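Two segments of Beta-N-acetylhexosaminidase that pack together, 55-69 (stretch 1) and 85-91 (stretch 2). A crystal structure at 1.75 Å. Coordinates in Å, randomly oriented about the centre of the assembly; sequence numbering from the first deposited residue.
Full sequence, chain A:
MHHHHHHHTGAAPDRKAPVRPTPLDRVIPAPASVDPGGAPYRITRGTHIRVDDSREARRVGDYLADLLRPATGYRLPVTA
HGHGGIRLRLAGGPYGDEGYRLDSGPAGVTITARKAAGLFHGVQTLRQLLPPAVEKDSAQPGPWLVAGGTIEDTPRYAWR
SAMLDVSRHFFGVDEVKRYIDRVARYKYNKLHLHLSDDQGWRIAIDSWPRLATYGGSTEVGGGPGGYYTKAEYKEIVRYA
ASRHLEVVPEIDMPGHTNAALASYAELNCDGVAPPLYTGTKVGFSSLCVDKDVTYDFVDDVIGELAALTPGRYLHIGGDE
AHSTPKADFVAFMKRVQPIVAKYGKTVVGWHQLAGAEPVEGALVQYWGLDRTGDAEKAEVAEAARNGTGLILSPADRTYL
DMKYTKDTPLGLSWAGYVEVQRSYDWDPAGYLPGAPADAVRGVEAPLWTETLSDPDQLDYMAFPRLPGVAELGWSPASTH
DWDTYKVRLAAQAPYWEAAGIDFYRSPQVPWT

Stretch 1 55-69: REARRVGDYLADLLR
Stretch 2, residues 85-91: GIRLRLA

Residues 55-69 form a helix that continues later in the chain. Residues 86-90 form a strand. The two run nearly antiparallel, with an angle of 150° between their N-to-C directions and a closest axis approach of 9.1 Å. The register is set by Gly61 and Leu88, whose CA atoms lie 7.2 Å apart. No hydrogen bond crosses the contact, which buries 307 Å² in total.

Leu88 covers the most surface. Its CA-to-CB bond points toward the helix, and chi1 is m and chi2 t. Leu88 CD1 lies 3.7 Å from Gly61 CA and 3.9 Å from Val60 CG1. The Leu88 methyl packs against the helix backbone at Gly61. Val60 has chi1 t and points toward the strand.

Leu90 comes next, also toward the helix with chi1 m and chi2 t. Leu90 CD1 lies 3.4 Å from Glu56 OE2. This is a methyl beside a carboxylate oxygen, a packing contact without polar pairing. Glu56 starts sideways, but chi1 p and chi2 t bring its end nearer the strand.

Leu64 is the main helix contributor, with chi1 t and chi2 p. Leu64 CD2 meets Ile86 CG2 at 3.8 Å. Ile86 has chi1 m and chi2 t, and Ile86 CD1 also reaches Leu68 CD1 at a looser 4.4 Å. Leu68 is m, t.

The strand is extended, with phi/psi of -120/118 at Ile86, -113/115 at Leu88 and -98/124 at Leu90. Its alternation turns these three toward the helix, while the CA-to-CB bonds of Arg87 and Arg89 point away. The helix holds i to i+4 bonds, including Gly61 N to Ala57 O at 3.0 Å and Leu64 N to Val60 O at 3.0 Å. Val60 N to Glu56 O, at 3.4 Å, is weak.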

# COMPACT_ATOMS: atom_id res chain seq x y z
N ARG A 55 17.48 9.35 -17.79
CA ARG A 55 17.64 9.10 -16.36
C ARG A 55 16.60 8.11 -15.84
O ARG A 55 16.94 7.13 -15.17
CB ARG A 55 17.53 10.41 -15.58
CG ARG A 55 17.75 10.27 -14.09
CD ARG A 55 19.22 10.00 -13.78
NE ARG A 55 20.08 11.06 -14.30
CZ ARG A 55 20.00 12.33 -13.93
NH1 ARG A 55 19.10 12.72 -13.04
NH2 ARG A 55 20.83 13.23 -14.46
N GLU A 56 15.34 8.38 -16.14
CA GLU A 56 14.25 7.53 -15.68
C GLU A 56 14.35 6.10 -16.20
O GLU A 56 14.01 5.15 -15.50
CB GLU A 56 12.90 8.14 -16.09
CG GLU A 56 12.64 8.14 -17.59
CD GLU A 56 11.33 8.82 -17.94
OE1 GLU A 56 10.49 8.99 -17.03
OE2 GLU A 56 11.14 9.17 -19.12
N ALA A 57 14.82 5.95 -17.44
CA ALA A 57 14.97 4.62 -18.02
C ALA A 57 16.08 3.85 -17.31
O ALA A 57 15.88 2.71 -16.87
CB ALA A 57 15.28 4.73 -19.51
N ARG A 58 17.25 4.47 -17.19
CA ARG A 58 18.38 3.83 -16.53
C ARG A 58 18.03 3.47 -15.09
O ARG A 58 18.51 2.48 -14.55
CB ARG A 58 19.61 4.74 -16.53
CG ARG A 58 20.32 4.84 -17.87
CD ARG A 58 21.73 5.39 -17.68
NE ARG A 58 22.47 5.49 -18.94
CZ ARG A 58 22.16 6.32 -19.93
NH1 ARG A 58 21.11 7.13 -19.82
NH2 ARG A 58 22.89 6.34 -21.04
N ARG A 59 17.19 4.30 -14.47
CA ARG A 59 16.77 4.09 -13.09
C ARG A 59 16.05 2.75 -12.94
O ARG A 59 16.30 2.01 -11.99
CB ARG A 59 15.86 5.23 -12.65
CG ARG A 59 15.61 5.31 -11.17
CD ARG A 59 15.84 6.74 -10.70
NE ARG A 59 15.19 7.70 -11.59
CZ ARG A 59 15.40 9.01 -11.56
NH1 ARG A 59 16.25 9.53 -10.67
NH2 ARG A 59 14.78 9.81 -12.41
N VAL A 60 15.16 2.45 -13.88
CA VAL A 60 14.43 1.19 -13.82
C VAL A 60 15.38 0.05 -14.16
O VAL A 60 15.26 -1.05 -13.61
CB VAL A 60 13.25 1.18 -14.82
CG1 VAL A 60 12.47 -0.13 -14.68
CG2 VAL A 60 12.33 2.37 -14.56
N GLY A 61 16.31 0.32 -15.06
CA GLY A 61 17.28 -0.70 -15.44
C GLY A 61 18.15 -1.08 -14.25
O GLY A 61 18.38 -2.26 -14.00
N ASP A 62 18.63 -0.07 -13.53
CA ASP A 62 19.47 -0.33 -12.36
C ASP A 62 18.67 -1.09 -11.30
O ASP A 62 19.20 -1.95 -10.61
CB ASP A 62 20.00 0.97 -11.75
CG ASP A 62 20.96 1.70 -12.67
OD1 ASP A 62 21.68 1.04 -13.44
OD2 ASP A 62 21.00 2.95 -12.60
N TYR A 63 17.39 -0.75 -11.17
CA TYR A 63 16.52 -1.40 -10.20
C TYR A 63 16.43 -2.89 -10.51
O TYR A 63 16.54 -3.74 -9.62
CB TYR A 63 15.12 -0.79 -10.25
CG TYR A 63 14.10 -1.53 -9.42
CD1 TYR A 63 14.04 -1.37 -8.04
CD2 TYR A 63 13.20 -2.41 -10.03
CE1 TYR A 63 13.10 -2.07 -7.28
CE2 TYR A 63 12.26 -3.11 -9.28
CZ TYR A 63 12.22 -2.94 -7.91
OH TYR A 63 11.28 -3.63 -7.17
N LEU A 64 16.24 -3.20 -11.79
CA LEU A 64 16.14 -4.59 -12.23
C LEU A 64 17.45 -5.33 -12.01
O LEU A 64 17.46 -6.45 -11.49
CB LEU A 64 15.75 -4.64 -13.71
CG LEU A 64 15.79 -6.03 -14.36
CD1 LEU A 64 14.83 -6.97 -13.63
CD2 LEU A 64 15.43 -5.93 -15.83
N ALA A 65 18.56 -4.72 -12.42
CA ALA A 65 19.87 -5.34 -12.26
C ALA A 65 20.10 -5.69 -10.79
O ALA A 65 20.57 -6.78 -10.47
CB ALA A 65 20.96 -4.41 -12.77
N ASP A 66 19.79 -4.75 -9.90
CA ASP A 66 19.96 -4.97 -8.47
C ASP A 66 19.14 -6.16 -7.97
O ASP A 66 19.57 -6.89 -7.08
CB ASP A 66 19.59 -3.72 -7.67
CG ASP A 66 20.62 -2.62 -7.79
OD1 ASP A 66 21.76 -2.90 -8.23
OD2 ASP A 66 20.31 -1.46 -7.43
N LEU A 67 17.95 -6.36 -8.54
CA LEU A 67 17.10 -7.47 -8.13
C LEU A 67 17.65 -8.81 -8.60
O LEU A 67 17.49 -9.83 -7.92
CB LEU A 67 15.69 -7.33 -8.71
CG LEU A 67 14.71 -6.29 -8.15
CD1 LEU A 67 13.43 -6.33 -8.97
CD2 LEU A 67 14.42 -6.60 -6.69
N LEU A 68 18.30 -8.82 -9.76
CA LEU A 68 18.81 -10.06 -10.34
C LEU A 68 20.25 -10.45 -10.04
O LEU A 68 20.57 -11.64 -10.01
CB LEU A 68 18.63 -10.02 -11.86
CG LEU A 68 17.22 -9.78 -12.40
CD1 LEU A 68 17.24 -9.81 -13.93
CD2 LEU A 68 16.28 -10.85 -11.86
N ARG A 69 21.12 -9.47 -9.82
CA ARG A 69 22.53 -9.76 -9.58
C ARG A 69 22.88 -10.77 -8.48
O ARG A 69 23.70 -11.66 -8.70
CB ARG A 69 23.30 -8.45 -9.37
CG ARG A 69 23.51 -7.68 -10.69
CD ARG A 69 24.07 -6.28 -10.47
NE ARG A 69 24.16 -5.54 -11.73
CZ ARG A 69 24.20 -4.22 -11.83
NH1 ARG A 69 24.17 -3.48 -10.73
NH2 ARG A 69 24.28 -3.63 -13.02
N GLY A 85 19.86 -8.40 -24.11
CA GLY A 85 18.92 -9.51 -23.99
C GLY A 85 17.64 -9.09 -23.29
O GLY A 85 16.58 -9.66 -23.53
N ILE A 86 17.74 -8.12 -22.39
CA ILE A 86 16.58 -7.59 -21.68
C ILE A 86 16.52 -6.12 -22.05
O ILE A 86 17.44 -5.37 -21.75
CB ILE A 86 16.71 -7.73 -20.15
CG1 ILE A 86 16.72 -9.20 -19.76
CG2 ILE A 86 15.55 -7.01 -19.46
CD1 ILE A 86 16.95 -9.45 -18.27
N ARG A 87 15.44 -5.72 -22.71
CA ARG A 87 15.31 -4.33 -23.13
C ARG A 87 14.11 -3.64 -22.50
O ARG A 87 13.00 -4.17 -22.50
CB ARG A 87 15.19 -4.25 -24.65
CG ARG A 87 14.95 -2.84 -25.19
CD ARG A 87 16.08 -2.40 -26.11
NE ARG A 87 15.81 -1.12 -26.77
CZ ARG A 87 15.74 0.06 -26.16
NH1 ARG A 87 15.89 0.14 -24.84
NH2 ARG A 87 15.50 1.16 -26.86
N LEU A 88 14.35 -2.45 -21.97
CA LEU A 88 13.31 -1.64 -21.36
C LEU A 88 13.19 -0.42 -22.27
O LEU A 88 14.13 0.36 -22.39
CB LEU A 88 13.71 -1.21 -19.95
CG LEU A 88 14.15 -2.34 -19.00
CD1 LEU A 88 14.44 -1.76 -17.62
CD2 LEU A 88 13.06 -3.39 -18.92
N ARG A 89 12.04 -0.27 -22.92
CA ARG A 89 11.88 0.85 -23.84
C ARG A 89 10.61 1.66 -23.65
O ARG A 89 9.53 1.12 -23.41
CB ARG A 89 11.95 0.35 -25.28
CG ARG A 89 11.01 -0.80 -25.61
CD ARG A 89 11.35 -1.41 -26.97
NE ARG A 89 11.12 -0.48 -28.07
CZ ARG A 89 9.91 -0.17 -28.55
NH1 ARG A 89 8.83 -0.72 -28.01
NH2 ARG A 89 9.80 0.68 -29.55
N LEU A 90 10.77 2.98 -23.75
CA LEU A 90 9.66 3.90 -23.62
C LEU A 90 9.22 4.27 -25.03
O LEU A 90 10.02 4.73 -25.84
CB LEU A 90 10.10 5.16 -22.87
CG LEU A 90 10.53 4.94 -21.42
CD1 LEU A 90 11.12 6.22 -20.86
CD2 LEU A 90 9.33 4.50 -20.60
N ALA A 91 7.94 4.04 -25.32
CA ALA A 91 7.40 4.34 -26.64
C ALA A 91 5.90 4.52 -26.57
O ALA A 91 5.27 4.23 -25.54
CB ALA A 91 7.75 3.22 -27.61